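Local coordinates for protein LysR family transcriptional regulator (PDB 5FHK) that probably acts as a LysR-type transcription factor that binds specific DNA sequences and regulates virulence genes, represented here by its regulatory domain, at residues E97-H102 with L111-I116. Residues are numbered along the deposited sequence; the frame is centred on the assembly and turned at random.
Sequences EDLHDH and LKWTLI
Leu99 CD1 carries the whole apolar contact, meeting Trp113 and Leu115, whose side chains leave the same side of strand 113-117. The methyl comes up to the benzo edge of the indole, close to the ring plane, with CD1 3.8 Å from Trp113 CE3 and 3.9 Å from Trp113 CZ3. With Leu115 the meeting is tip to tip, Leu99 CD1 lying 3.9 Å from Leu115 CD1. Leucine suits the first place because, with CG anti to the carbonyl carbon (chi1 -63°) and an extended second torsion, it carries a methyl far from its backbone; the CA atoms of Leu99 and Trp113 are 10.3 Å apart. Trp113 offers a broad apolar edge while its ring also takes a cation-pi contact from Lys106, and Leu115 ends in a methyl; Leu80 touches both.

No hydrogen bond joins the two segments. Within 97-102, Asp101 N bonds to Asp98 O around Leu99, His102 N to Leu99 O continues the turn, and His100 ND1 donates to Glu97 O at 2.8 Å.

Between this loop and the strand of the LysR substrate-binding domain the join is buried hydrocarbon, consistent with a small contact held by dispersion and exclusion of water; Leu99 also touches Asn125 of neighbouring strand 122-125.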
loop_
_atom_site.group_PDB
_atom_site.type_symbol
_atom_site.label_atom_id
_atom_site.label_comp_id
_atom_site.label_asym_id
_atom_site.label_seq_id
_atom_site.Cartn_x
_atom_site.Cartn_y
_atom_site.Cartn_z
ATOM N N GLU A 97 -11.601 11.191 -25.805
ATOM C CA GLU A 97 -11.423 12.629 -25.691
ATOM C C GLU A 97 -12.419 13.248 -24.727
ATOM O O GLU A 97 -12.160 14.336 -24.207
ATOM C CB GLU A 97 -11.541 13.293 -27.065
ATOM C CG GLU A 97 -10.232 13.305 -27.854
ATOM C CD GLU A 97 -9.143 14.144 -27.188
ATOM O OE1 GLU A 97 -9.465 15.202 -26.605
ATOM O OE2 GLU A 97 -7.960 13.736 -27.239
ATOM N N ASP A 98 -13.534 12.571 -24.460
ATOM C CA ASP A 98 -14.516 13.075 -23.512
ATOM C C ASP A 98 -14.026 13.036 -22.070
ATOM O O ASP A 98 -14.704 13.585 -21.194
ATOM C CB ASP A 98 -15.813 12.282 -23.646
ATOM C CG ASP A 98 -16.425 12.382 -25.040
ATOM O OD1 ASP A 98 -16.234 13.422 -25.718
ATOM O OD2 ASP A 98 -17.102 11.417 -25.460
ATOM N N LEU A 99 -12.863 12.433 -21.799
ATOM C CA LEU A 99 -12.377 12.369 -20.423
ATOM C C LEU A 99 -12.172 13.759 -19.827
ATOM O O LEU A 99 -12.326 13.942 -18.609
ATOM C CB LEU A 99 -11.090 11.558 -20.362
ATOM C CG LEU A 99 -11.250 10.095 -20.788
ATOM C CD1 LEU A 99 -9.936 9.362 -20.626
ATOM C CD2 LEU A 99 -12.338 9.440 -19.971
ATOM N N HIS A 100 -11.878 14.755 -20.670
ATOM C CA HIS A 100 -11.626 16.109 -20.182
ATOM C C HIS A 100 -12.794 16.666 -19.378
ATOM O O HIS A 100 -12.585 17.444 -18.443
ATOM C CB HIS A 100 -11.307 17.022 -21.356
ATOM C CG HIS A 100 -10.048 16.645 -22.066
ATOM N ND1 HIS A 100 -10.039 15.901 -23.225
ATOM C CD2 HIS A 100 -8.752 16.885 -21.762
ATOM C CE1 HIS A 100 -8.791 15.705 -23.612
ATOM N NE2 HIS A 100 -7.991 16.296 -22.743
ATOM N N ASP A 101 -14.017 16.255 -19.694
ATOM C CA ASP A 101 -15.210 16.795 -19.062
ATOM C C ASP A 101 -15.707 15.941 -17.901
ATOM O O ASP A 101 -16.868 16.084 -17.493
ATOM C CB ASP A 101 -16.304 16.959 -20.107
ATOM C CG ASP A 101 -15.836 17.782 -21.296
ATOM O OD1 ASP A 101 -15.208 18.840 -21.064
ATOM O OD2 ASP A 101 -16.074 17.366 -22.452
ATOM N N HIS A 102 -14.848 15.076 -17.352
ATOM C CA HIS A 102 -15.205 14.161 -16.282
ATOM C C HIS A 102 -14.225 14.323 -15.125
ATOM O O HIS A 102 -13.084 14.762 -15.311
ATOM C CB HIS A 102 -15.193 12.706 -16.765
ATOM C CG HIS A 102 -16.473 12.270 -17.402
ATOM N ND1 HIS A 102 -17.486 11.663 -16.691
ATOM C CD2 HIS A 102 -16.909 12.354 -18.681
ATOM C CE1 HIS A 102 -18.496 11.405 -17.502
ATOM N NE2 HIS A 102 -18.169 11.809 -18.715
ATOM N N LEU A 111 -0.196 8.419 -13.627
ATOM C CA LEU A 111 -0.610 9.815 -13.713
ATOM C C LEU A 111 -0.818 10.250 -15.156
ATOM O O LEU A 111 -1.534 11.229 -15.404
ATOM C CB LEU A 111 0.421 10.728 -13.052
ATOM C CG LEU A 111 0.472 10.761 -11.519
ATOM C CD1 LEU A 111 0.986 12.138 -11.021
ATOM C CD2 LEU A 111 -0.882 10.419 -10.916
ATOM N N LYS A 112 -0.207 9.544 -16.100
ATOM C CA LYS A 112 -0.375 9.782 -17.528
ATOM C C LYS A 112 -1.187 8.628 -18.098
ATOM O O LYS A 112 -0.849 7.458 -17.877
ATOM C CB LYS A 112 0.988 9.893 -18.217
ATOM C CG LYS A 112 0.960 10.253 -19.712
ATOM C CD LYS A 112 2.387 10.312 -20.250
ATOM C CE LYS A 112 2.595 9.325 -21.387
ATOM N NZ LYS A 112 2.323 7.919 -20.917
ATOM N N TRP A 113 -2.276 8.946 -18.784
ATOM C CA TRP A 113 -3.159 7.924 -19.338
ATOM C C TRP A 113 -2.918 7.882 -20.842
ATOM O O TRP A 113 -3.314 8.801 -21.562
ATOM C CB TRP A 113 -4.631 8.214 -19.045
ATOM C CG TRP A 113 -5.055 8.164 -17.625
ATOM C CD1 TRP A 113 -4.266 7.960 -16.518
ATOM C CD2 TRP A 113 -6.389 8.329 -17.140
ATOM N NE1 TRP A 113 -5.031 7.993 -15.384
ATOM C CE2 TRP A 113 -6.342 8.201 -15.739
ATOM C CE3 TRP A 113 -7.630 8.553 -17.763
ATOM C CZ2 TRP A 113 -7.484 8.300 -14.943
ATOM C CZ3 TRP A 113 -8.769 8.660 -16.965
ATOM C CH2 TRP A 113 -8.683 8.545 -15.570
ATOM N N THR A 114 -2.277 6.817 -21.307
ATOM C CA THR A 114 -2.025 6.590 -22.730
ATOM C C THR A 114 -2.962 5.489 -23.195
ATOM O O THR A 114 -2.750 4.315 -22.884
ATOM C CB THR A 114 -0.571 6.213 -22.961
ATOM O OG1 THR A 114 0.260 7.180 -22.311
ATOM C CG2 THR A 114 -0.266 6.160 -24.459
ATOM N N LEU A 115 -3.992 5.867 -23.948
ATOM C CA LEU A 115 -5.106 4.988 -24.260
ATOM C C LEU A 115 -5.168 4.696 -25.748
ATOM O O LEU A 115 -5.193 5.625 -26.564
ATOM C CB LEU A 115 -6.420 5.616 -23.800
ATOM C CG LEU A 115 -6.440 5.811 -22.282
ATOM C CD1 LEU A 115 -7.764 6.388 -21.864
ATOM C CD2 LEU A 115 -6.208 4.472 -21.562
ATOM N N ILE A 116 -5.220 3.409 -26.090
ATOM C CA ILE A 116 -5.360 2.941 -27.461
ATOM C C ILE A 116 -6.743 2.320 -27.608
ATOM O O ILE A 116 -7.316 1.799 -26.644
ATOM C CB ILE A 116 -4.261 1.925 -27.849
ATOM C CG1 ILE A 116 -4.580 0.538 -27.267
ATOM C CG2 ILE A 116 -2.894 2.389 -27.364
ATOM C CD1 ILE A 116 -3.981 -0.639 -28.045
#